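Local coordinates for putative glutathione S-transferase (Corynebacterium glutamicum, PDB 3M1G), which probably acts on glutathione as an ECM4-like, Omega-related member of the glutathione S-transferase family, with a cysteine as the likely nucleophile, at residues K299-Y303 / V315-P319; A257-F263 / Y302-H306; R234-H240 / L333-A339; L230-R234 / H328-L333. One frame throughout, in Å; residues are numbered along the deposited sequence. Where two conformers were deposited one is given.

Interaction 1: residues K299-Y303 / V315-P319; sequences KQHYY and VPVGP
The segment 299-303 is regular helix, with Y303 N bonded to K299 O at 3.0 Å, while 315-319 is irregular loop, extended at V315 and P316, turning at V317, with a cis peptide before P319. The segments come closest at Y303 and V315, whose CA atoms are 5.5 Å apart. K299, m at chi1, carries its ammonium into the bend of the loop, donating from NZ to P316 O at 2.8 Å and to G318 O at 2.9 Å. NZ also donates a hydrogen bond to water 1 at 2.9 Å, and that water donates to P319 O at 2.7 Å. G318 O has a second donor in water 2, 2.6 Å away. One lysine thus serves several loop carbonyls. Beside it, P316 CD makes a CH-pi contact 3.4 Å from the Y303 ring centroid. The loop lies between helix 295-305 and the second subunit, whose Q209 and H212 hydrogen-bond to V315 O and V317 N, with helix 255-259 packed alongside K299 and Y303.

Interaction 2: residues A257-F263 / Y302-H306; sequences AVYHGHF and YYITH
Two histidine side chains pair across this buried contact: H262 NE2 and H306 ND1 lie 3.1 Å apart in a hydrogen bond that either could donate, while H306 NE2 is held by D99. Segment 257-263 has a wider pi-type turn at 257-259; 302-305 is helix, and H306 is the first residue to leave it. CA atoms pair as V258 with Y302 at 7.2 Å and H262 with Y303 at 7.0 Å. H262, t at chi1, turns its ring edge to the face of Y303, centroids 4.8 Å apart. Y302, m at chi1, presents one face to the edge of Y259 (5.7 Å between centroids, planes at 89°) and its own edge to the face of F263. Water 3 links G261 N, at 3.0 Å, to Y303 OH, at 3.1 Å. Y302 OH lies 3.3 Å from Y259 OH and is hydrogen-bonded to Y201 OH. Y259 and Y302 are predicted to lower the pKa of the predicted nucleophile C70, so the Y259-F263-Y302 cluster probably forms part of an Omega-like glutathione transferase active site.

Interaction 3: residues R234-H240 / L333-A339; sequences RYLMGDH and LGGSPFA
Here the chain's C-terminal extension runs over the loop joining helices 209-229 and 243-253 of the all-helical GST C-terminal domain. That loop folds into a type I beta turn from Y235 to G238, closed by G238 N to Y235 O at 3.1 Å. The CA atoms nearest each other are R234 and L333 (5.5 Å), D239 and G335 (4.2 Å), and H240 and P337 (5.0 Å). L333 opens the second segment, its CD1 4.1 Å from R234 CA. G334, at positive phi, offers its carbonyl to the R234 guanidinium, NH1 to O at 3.1 Å; R234 also forms a salt bridge with D282 of helix 274-284. G335, again at positive phi, brings its CA 3.5 Å from D239 O, so close that a CB would collide with that oxygen. The S336 backbone makes two hydrogen bonds across the segments: N donates to D239 O at 3.0 Å, and O accepts from H240 ND1 at 2.7 Å. P337 follows, its CG 3.4 Å from Y235 OH; the backbone of P337 hydrogen-bonds to that of I241. The CA-to-CB bond of F338 points away, but its O accepts from S336 OG at 2.7 Å, in the conformer given, p at chi1. Finally A339 covers the imidazole of H240, its CA 3.9 Å from the ring centroid and 13° off the normal, a CH-pi contact over the face.

Interaction 4: residues L230-R234 / H328-L333; sequences LSTRR and HGREKL
R234, salt-bridged to D282 of helix 274-284, lays one face of its guanidinium over the backbone of R330 and E331, with NH1 3.9 Å from E331 CA. Segment 230-234 has no regular structure; 328-333 is loop with a 3-10 segment at 331-333, where L333 N bonds to R330 O at 3.0 Å. The two draw nearest at R234 and L333, their CA atoms 5.5 Å apart. R330, m at chi1, chi2 and chi3, folds back so that its guanidinium edge reaches the carbonyls of the first segment: NH1 and NH2 donate to L230 O at 3.0 and 2.9 Å, and NH2 donates to R234 O at 2.9 Å. Water 4 joins R330 NE (2.9 Å) to R234 O (2.8 Å). L333, m then t, sets CD2 3.5 Å from S231 O. H328 ND1 accepts from R330 N at 3.0 Å. The arrangement is an arginine gathering carbonyls of the loop just after helix 209-229, tying the C-terminal extension to the helical GST domain.

Overall arrangement
Along the chain, the loop between helices 209-229 and 243-253 supplies 230-234 and then 234-240, the first halves of interactions 4 and 3. Interaction 2 closes a loop of 38 intervening residues, joining 257-263, at helix 255-259, to the end of helix 295-305. Interaction 1 begins on that helix and closes a shorter loop at 315-319, adding the following loop to the same group; it shares Y302 and Y303 with interaction 2. The C-terminal extension then returns, so 328-333 and 333-339 close interactions 4 and 3, which cross, share R234 and L333, and tie it to the 209-229/243-253 loop. Interactions 1 and 2 nest within both large loops, their centres about 30 Å or more from those of interactions 3 and 4.

Interaction 1: residues K299-Y303 / V315-P319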
# COMPACT_ATOMS: atom_id res chain seq x y z
N LYS A 299 3.18 14.22 0.40
CA LYS A 299 2.80 13.31 1.51
C LYS A 299 2.37 14.05 2.77
O LYS A 299 1.39 13.70 3.43
CB LYS A 299 3.95 12.35 1.84
CG LYS A 299 4.27 11.34 0.73
CD LYS A 299 5.56 10.57 1.03
CE LYS A 299 5.41 9.57 2.19
NZ LYS A 299 6.73 9.04 2.59
N GLN A 300 3.11 15.11 3.12
CA GLN A 300 2.74 15.90 4.28
C GLN A 300 1.34 16.50 4.14
O GLN A 300 0.54 16.49 5.10
CB GLN A 300 3.77 17.00 4.53
CG GLN A 300 5.05 16.41 5.10
CD GLN A 300 6.07 17.48 5.41
OE1 GLN A 300 5.88 18.61 5.05
NE2 GLN A 300 7.14 17.12 6.08
N HIS A 301 1.00 16.99 2.96
CA HIS A 301 -0.29 17.65 2.80
C HIS A 301 -1.43 16.65 3.05
O HIS A 301 -2.33 16.89 3.83
CB HIS A 301 -0.46 18.26 1.42
CG HIS A 301 -1.87 18.69 1.16
ND1 HIS A 301 -2.40 19.83 1.73
CD2 HIS A 301 -2.88 18.10 0.49
CE1 HIS A 301 -3.68 19.92 1.41
NE2 HIS A 301 -4.00 18.88 0.66
N TYR A 302 -1.36 15.51 2.40
CA TYR A 302 -2.49 14.60 2.46
C TYR A 302 -2.61 13.98 3.85
O TYR A 302 -3.68 13.97 4.45
CB TYR A 302 -2.32 13.51 1.40
CG TYR A 302 -2.72 13.95 0.03
CD1 TYR A 302 -1.80 14.58 -0.81
CD2 TYR A 302 -4.01 13.77 -0.44
CE1 TYR A 302 -2.14 14.98 -2.08
CE2 TYR A 302 -4.39 14.18 -1.71
CZ TYR A 302 -3.44 14.82 -2.52
OH TYR A 302 -3.77 15.22 -3.81
N TYR A 303 -1.49 13.46 4.35
CA TYR A 303 -1.49 12.65 5.58
C TYR A 303 -1.66 13.51 6.83
O TYR A 303 -2.19 13.02 7.84
CB TYR A 303 -0.21 11.80 5.70
CG TYR A 303 -0.22 10.54 4.87
CD1 TYR A 303 -0.91 9.40 5.30
CD2 TYR A 303 0.43 10.47 3.64
CE1 TYR A 303 -0.91 8.20 4.53
CE2 TYR A 303 0.44 9.28 2.88
CZ TYR A 303 -0.25 8.17 3.34
OH TYR A 303 -0.27 7.01 2.62
N VAL A 315 2.81 10.68 8.98
CA VAL A 315 3.18 10.49 7.59
C VAL A 315 4.04 9.22 7.47
O VAL A 315 5.09 9.14 8.10
CB VAL A 315 3.99 11.70 7.04
CG1 VAL A 315 4.25 11.57 5.51
CG2 VAL A 315 3.25 13.04 7.34
N PRO A 316 3.60 8.22 6.69
CA PRO A 316 4.42 7.03 6.56
C PRO A 316 5.80 7.34 6.00
O PRO A 316 5.93 8.23 5.14
CB PRO A 316 3.64 6.15 5.55
CG PRO A 316 2.27 6.72 5.48
CD PRO A 316 2.41 8.18 5.83
N VAL A 317 6.82 6.62 6.44
CA VAL A 317 8.16 6.78 5.88
C VAL A 317 8.17 6.30 4.42
O VAL A 317 8.79 6.93 3.58
CB VAL A 317 9.24 6.03 6.70
CG1 VAL A 317 10.67 6.28 6.07
CG2 VAL A 317 9.21 6.55 8.13
N GLY A 318 7.42 5.24 4.12
CA GLY A 318 7.37 4.71 2.78
C GLY A 318 6.40 5.41 1.87
O GLY A 318 5.70 6.34 2.27
N PRO A 319 6.31 4.94 0.62
CA PRO A 319 7.07 3.87 0.03
C PRO A 319 8.50 4.28 -0.34
O PRO A 319 8.83 5.47 -0.41
CB PRO A 319 6.30 3.57 -1.27
CG PRO A 319 5.76 4.92 -1.65
CD PRO A 319 5.36 5.54 -0.34
O HOH W 1 7.98 7.99 0.21
O HOH W 2 3.09 6.53 2.08

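Interaction 2: residues A257-F263 / Y302-H306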
# COMPACT_ATOMS: atom_id res chain seq x y z
N ALA A 257 2.63 6.85 -3.35
CA ALA A 257 2.98 7.68 -2.19
C ALA A 257 1.79 8.01 -1.26
O ALA A 257 1.97 8.12 -0.04
CB ALA A 257 3.68 9.00 -2.63
N VAL A 258 0.60 8.19 -1.83
CA VAL A 258 -0.56 8.68 -1.07
C VAL A 258 -1.85 7.92 -1.35
O VAL A 258 -2.45 7.35 -0.46
CB VAL A 258 -0.85 10.19 -1.33
CG1 VAL A 258 -2.19 10.57 -0.68
CG2 VAL A 258 0.29 11.06 -0.80
N TYR A 259 -2.28 7.89 -2.59
CA TYR A 259 -3.62 7.36 -2.89
C TYR A 259 -3.77 5.88 -2.58
O TYR A 259 -4.82 5.42 -2.15
CB TYR A 259 -3.98 7.59 -4.36
CG TYR A 259 -3.95 9.06 -4.83
CD1 TYR A 259 -4.37 10.10 -4.00
CD2 TYR A 259 -3.50 9.39 -6.11
CE1 TYR A 259 -4.36 11.43 -4.46
CE2 TYR A 259 -3.48 10.69 -6.56
CZ TYR A 259 -3.92 11.71 -5.74
OH TYR A 259 -3.93 12.99 -6.19
N HIS A 260 -2.71 5.13 -2.82
CA HIS A 260 -2.68 3.68 -2.55
C HIS A 260 -3.17 3.33 -1.14
O HIS A 260 -4.04 2.49 -0.99
CB HIS A 260 -1.26 3.13 -2.81
CG HIS A 260 -1.14 1.64 -2.65
ND1 HIS A 260 -0.99 1.04 -1.42
CD2 HIS A 260 -1.22 0.63 -3.56
CE1 HIS A 260 -1.01 -0.29 -1.57
NE2 HIS A 260 -1.09 -0.56 -2.87
N GLY A 261 -2.57 3.96 -0.12
CA GLY A 261 -2.94 3.73 1.27
C GLY A 261 -3.96 4.73 1.85
O GLY A 261 -5.05 4.35 2.27
N HIS A 262 -3.59 6.01 1.86
CA HIS A 262 -4.42 7.09 2.43
C HIS A 262 -5.84 7.09 1.87
O HIS A 262 -6.79 7.19 2.64
CB HIS A 262 -3.73 8.43 2.17
CG HIS A 262 -4.41 9.61 2.80
ND1 HIS A 262 -4.55 9.75 4.17
CD2 HIS A 262 -4.92 10.74 2.25
CE1 HIS A 262 -5.14 10.91 4.43
NE2 HIS A 262 -5.37 11.54 3.28
N PHE A 263 -5.99 6.95 0.55
CA PHE A 263 -7.31 6.89 -0.11
C PHE A 263 -7.81 5.46 -0.39
O PHE A 263 -8.83 5.28 -1.09
CB PHE A 263 -7.28 7.69 -1.44
CG PHE A 263 -7.30 9.20 -1.27
CD1 PHE A 263 -7.45 9.80 -0.04
CD2 PHE A 263 -7.27 10.01 -2.38
CE1 PHE A 263 -7.55 11.20 0.08
CE2 PHE A 263 -7.36 11.43 -2.26
CZ PHE A 263 -7.47 12.00 -1.01
N TYR A 302 -1.36 15.51 2.40
CA TYR A 302 -2.49 14.60 2.46
C TYR A 302 -2.61 13.98 3.85
O TYR A 302 -3.68 13.97 4.45
CB TYR A 302 -2.32 13.51 1.40
CG TYR A 302 -2.72 13.95 0.03
CD1 TYR A 302 -1.80 14.58 -0.81
CD2 TYR A 302 -4.01 13.77 -0.44
CE1 TYR A 302 -2.14 14.98 -2.08
CE2 TYR A 302 -4.39 14.18 -1.71
CZ TYR A 302 -3.44 14.82 -2.52
OH TYR A 302 -3.77 15.22 -3.81
N TYR A 303 -1.49 13.46 4.35
CA TYR A 303 -1.49 12.65 5.58
C TYR A 303 -1.66 13.51 6.83
O TYR A 303 -2.19 13.02 7.84
CB TYR A 303 -0.21 11.80 5.70
CG TYR A 303 -0.22 10.54 4.87
CD1 TYR A 303 -0.91 9.40 5.30
CD2 TYR A 303 0.43 10.47 3.64
CE1 TYR A 303 -0.91 8.20 4.53
CE2 TYR A 303 0.44 9.28 2.88
CZ TYR A 303 -0.25 8.17 3.34
OH TYR A 303 -0.27 7.01 2.62
N ILE A 304 -1.21 14.77 6.79
CA ILE A 304 -1.35 15.66 7.97
C ILE A 304 -2.67 16.44 7.94
O ILE A 304 -3.37 16.50 8.91
CB ILE A 304 -0.18 16.65 8.09
CG1 ILE A 304 1.11 15.87 8.36
CG2 ILE A 304 -0.42 17.68 9.22
CD1 ILE A 304 2.38 16.75 8.34
N THR A 305 -3.02 16.95 6.78
CA THR A 305 -4.21 17.79 6.60
C THR A 305 -5.54 17.07 6.66
O THR A 305 -6.52 17.65 7.11
CB THR A 305 -4.06 18.50 5.22
OG1 THR A 305 -3.04 19.48 5.39
CG2 THR A 305 -5.34 19.08 4.68
N HIS A 306 -5.61 15.82 6.20
CA HIS A 306 -6.88 15.11 6.13
C HIS A 306 -7.09 14.32 7.42
O HIS A 306 -7.07 13.06 7.44
CB HIS A 306 -6.95 14.19 4.92
CG HIS A 306 -6.87 14.89 3.60
ND1 HIS A 306 -6.48 14.26 2.44
CD2 HIS A 306 -7.12 16.18 3.27
CE1 HIS A 306 -6.50 15.13 1.45
NE2 HIS A 306 -6.89 16.30 1.92
O HOH W 2 3.09 6.53 2.08
O HOH W 3 0.07 5.37 0.06

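Interaction 3: residues R234-H240 / L333-A339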
# COMPACT_ATOMS: atom_id res chain seq x y z
N ARG A 234 3.68 4.74 -26.88
CA ARG A 234 4.62 5.19 -25.86
C ARG A 234 3.97 6.11 -24.80
O ARG A 234 4.17 5.91 -23.59
CB ARG A 234 5.83 5.89 -26.49
CG ARG A 234 6.78 6.34 -25.42
CD ARG A 234 8.15 6.14 -25.74
NE ARG A 234 9.06 6.68 -24.73
CZ ARG A 234 10.33 6.95 -25.01
NH1 ARG A 234 10.78 6.78 -26.26
NH2 ARG A 234 11.13 7.47 -24.10
N TYR A 235 3.19 7.09 -25.26
CA TYR A 235 2.45 7.99 -24.39
C TYR A 235 0.98 7.88 -24.78
O TYR A 235 0.64 7.17 -25.71
CB TYR A 235 2.97 9.42 -24.57
CG TYR A 235 4.47 9.54 -24.34
CD1 TYR A 235 5.02 9.42 -23.08
CD2 TYR A 235 5.34 9.72 -25.40
CE1 TYR A 235 6.39 9.51 -22.86
CE2 TYR A 235 6.71 9.81 -25.21
CZ TYR A 235 7.23 9.73 -23.94
OH TYR A 235 8.58 9.81 -23.76
N LEU A 236 0.10 8.60 -24.08
CA LEU A 236 -1.36 8.40 -24.26
C LEU A 236 -1.83 8.58 -25.69
O LEU A 236 -2.73 7.86 -26.13
CB LEU A 236 -2.16 9.31 -23.36
CG LEU A 236 -2.14 8.92 -21.87
CD1 LEU A 236 -2.71 10.06 -21.04
CD2 LEU A 236 -2.90 7.57 -21.64
N MSE A 237 -1.26 9.58 -26.39
CA MSE A 237 -1.64 9.88 -27.75
C MSE A 237 -0.54 9.52 -28.76
O MSE A 237 -0.44 10.14 -29.82
CB MSE A 237 -1.98 11.37 -27.88
CG MSE A 237 -2.98 11.89 -26.84
SE MSE A 237 -4.67 10.89 -26.82
CE MSE A 237 -5.17 11.17 -28.60
N GLY A 238 0.29 8.54 -28.44
CA GLY A 238 1.24 8.02 -29.43
C GLY A 238 2.70 8.30 -29.10
O GLY A 238 3.14 8.10 -27.98
N ASP A 239 3.44 8.80 -30.08
CA ASP A 239 4.89 8.83 -29.99
C ASP A 239 5.45 9.92 -29.08
O ASP A 239 6.59 9.79 -28.64
CB ASP A 239 5.51 9.02 -31.38
CG ASP A 239 5.46 7.75 -32.22
OD1 ASP A 239 5.21 6.67 -31.65
OD2 ASP A 239 5.68 7.86 -33.43
N HIS A 240 4.70 11.00 -28.86
CA HIS A 240 5.19 12.15 -28.10
C HIS A 240 4.25 12.58 -26.97
O HIS A 240 3.05 12.34 -27.02
CB HIS A 240 5.49 13.35 -29.04
CG HIS A 240 6.38 12.99 -30.20
ND1 HIS A 240 7.60 12.38 -30.03
CD2 HIS A 240 6.21 13.13 -31.55
CE1 HIS A 240 8.15 12.15 -31.22
NE2 HIS A 240 7.31 12.57 -32.16
N LEU A 333 9.00 1.00 -27.54
CA LEU A 333 7.79 1.45 -28.26
C LEU A 333 8.04 2.57 -29.29
O LEU A 333 7.10 3.05 -29.88
CB LEU A 333 6.68 1.86 -27.28
CG LEU A 333 6.09 0.67 -26.47
CD1 LEU A 333 5.19 1.17 -25.40
CD2 LEU A 333 5.31 -0.27 -27.37
N GLY A 334 9.29 2.96 -29.49
CA GLY A 334 9.63 4.03 -30.41
C GLY A 334 9.31 5.40 -29.82
O GLY A 334 9.10 5.54 -28.60
N GLY A 335 9.27 6.40 -30.67
CA GLY A 335 8.90 7.73 -30.26
C GLY A 335 9.94 8.37 -29.37
O GLY A 335 11.08 7.93 -29.31
N SER A 336 9.55 9.43 -28.67
CA SER A 336 10.47 10.20 -27.84
C SER A 336 9.66 11.26 -27.12
O SER A 336 8.60 11.66 -27.58
CB SER A 336 11.56 10.87 -28.70
OG SER A 336 10.96 11.73 -29.67
N PRO A 337 10.14 11.71 -25.96
CA PRO A 337 9.31 12.67 -25.24
C PRO A 337 8.81 13.86 -26.09
O PRO A 337 7.63 14.24 -26.00
CB PRO A 337 10.22 13.14 -24.09
CG PRO A 337 11.18 12.00 -23.87
CD PRO A 337 11.33 11.30 -25.18
N PHE A 338 9.72 14.42 -26.90
CA PHE A 338 9.41 15.54 -27.76
C PHE A 338 9.75 15.27 -29.24
O PHE A 338 10.58 14.43 -29.55
CB PHE A 338 10.18 16.77 -27.27
CG PHE A 338 10.05 17.01 -25.81
CD1 PHE A 338 8.82 17.35 -25.28
CD2 PHE A 338 11.15 16.89 -24.97
CE1 PHE A 338 8.66 17.56 -23.93
CE2 PHE A 338 11.02 17.10 -23.58
CZ PHE A 338 9.78 17.44 -23.06
N ALA A 339 9.07 15.96 -30.14
CA ALA A 339 9.38 15.83 -31.58
C ALA A 339 10.82 16.30 -31.86
O ALA A 339 11.45 16.98 -31.03
CB ALA A 339 8.37 16.64 -32.42

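Interaction 4: residues L230-R234 / H328-L333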
# COMPACT_ATOMS: atom_id res chain seq x y z
N LEU A 230 -1.49 1.86 -23.14
CA LEU A 230 -0.06 2.18 -23.13
C LEU A 230 0.82 0.95 -23.40
O LEU A 230 2.03 1.05 -23.40
CB LEU A 230 0.32 2.83 -21.79
CG LEU A 230 -0.22 4.25 -21.57
CD1 LEU A 230 -0.09 4.68 -20.10
CD2 LEU A 230 0.50 5.22 -22.50
N SER A 231 0.21 -0.20 -23.67
CA SER A 231 1.00 -1.34 -24.13
C SER A 231 1.44 -1.19 -25.59
O SER A 231 2.44 -1.78 -25.98
CB SER A 231 0.23 -2.67 -23.95
OG SER A 231 -0.82 -2.72 -24.91
N THR A 232 0.71 -0.42 -26.40
CA THR A 232 1.07 -0.25 -27.81
C THR A 232 1.44 1.19 -28.23
O THR A 232 1.75 1.41 -29.38
CB THR A 232 -0.05 -0.75 -28.72
OG1 THR A 232 -1.23 0.03 -28.48
CG2 THR A 232 -0.33 -2.27 -28.51
N ARG A 233 1.38 2.14 -27.31
CA ARG A 233 1.66 3.54 -27.58
C ARG A 233 2.67 3.96 -26.51
O ARG A 233 2.50 3.60 -25.33
CB ARG A 233 0.40 4.37 -27.37
CG ARG A 233 -0.76 4.09 -28.33
CD ARG A 233 -2.02 4.78 -27.82
NE ARG A 233 -3.18 4.53 -28.68
CZ ARG A 233 -3.85 3.38 -28.70
NH1 ARG A 233 -3.53 2.34 -27.92
NH2 ARG A 233 -4.87 3.27 -29.50
N ARG A 234 3.68 4.74 -26.88
CA ARG A 234 4.62 5.19 -25.86
C ARG A 234 3.97 6.11 -24.80
O ARG A 234 4.17 5.91 -23.59
CB ARG A 234 5.83 5.89 -26.49
CG ARG A 234 6.78 6.34 -25.42
CD ARG A 234 8.15 6.14 -25.74
NE ARG A 234 9.06 6.68 -24.73
CZ ARG A 234 10.33 6.95 -25.01
NH1 ARG A 234 10.78 6.78 -26.26
NH2 ARG A 234 11.13 7.47 -24.10
N HIS A 328 13.46 2.82 -17.67
CA HIS A 328 12.03 2.57 -17.84
C HIS A 328 11.67 1.58 -18.95
O HIS A 328 10.54 1.12 -19.02
CB HIS A 328 11.30 3.90 -18.04
CG HIS A 328 11.84 4.73 -19.16
ND1 HIS A 328 11.66 4.40 -20.48
CD2 HIS A 328 12.53 5.90 -19.15
CE1 HIS A 328 12.26 5.30 -21.24
NE2 HIS A 328 12.80 6.22 -20.45
N GLY A 329 12.59 1.29 -19.85
CA GLY A 329 12.31 0.38 -20.96
C GLY A 329 11.29 0.80 -22.05
O GLY A 329 10.94 -0.01 -22.90
N ARG A 330 10.84 2.04 -22.06
CA ARG A 330 9.79 2.46 -22.99
C ARG A 330 10.27 2.82 -24.41
O ARG A 330 9.45 2.99 -25.32
CB ARG A 330 8.99 3.62 -22.38
CG ARG A 330 8.32 3.24 -21.03
CD ARG A 330 7.13 2.33 -21.24
NE ARG A 330 5.99 3.06 -21.82
CZ ARG A 330 4.85 2.47 -22.20
NH1 ARG A 330 4.70 1.16 -22.05
NH2 ARG A 330 3.88 3.19 -22.73
N GLU A 331 11.60 2.95 -24.60
CA GLU A 331 12.20 3.19 -25.93
C GLU A 331 11.83 2.08 -26.91
O GLU A 331 11.80 2.33 -28.10
CB GLU A 331 13.75 3.27 -25.90
CG GLU A 331 14.31 4.36 -24.99
CD GLU A 331 14.45 3.91 -23.49
OE1 GLU A 331 14.15 2.73 -23.11
OE2 GLU A 331 14.87 4.78 -22.68
N LYS A 332 11.56 0.87 -26.43
CA LYS A 332 11.13 -0.23 -27.31
C LYS A 332 9.83 0.11 -28.07
O LYS A 332 9.57 -0.46 -29.11
CB LYS A 332 10.92 -1.53 -26.51
CG LYS A 332 9.64 -1.48 -25.69
CD LYS A 332 9.35 -2.67 -24.78
CE LYS A 332 7.88 -2.52 -24.26
NZ LYS A 332 7.71 -2.96 -22.84
N LEU A 333 9.00 1.00 -27.54
CA LEU A 333 7.79 1.45 -28.26
C LEU A 333 8.04 2.57 -29.29
O LEU A 333 7.10 3.05 -29.88
CB LEU A 333 6.68 1.86 -27.28
CG LEU A 333 6.09 0.67 -26.47
CD1 LEU A 333 5.19 1.17 -25.40
CD2 LEU A 333 5.31 -0.27 -27.37
O HOH W 4 6.26 5.91 -21.76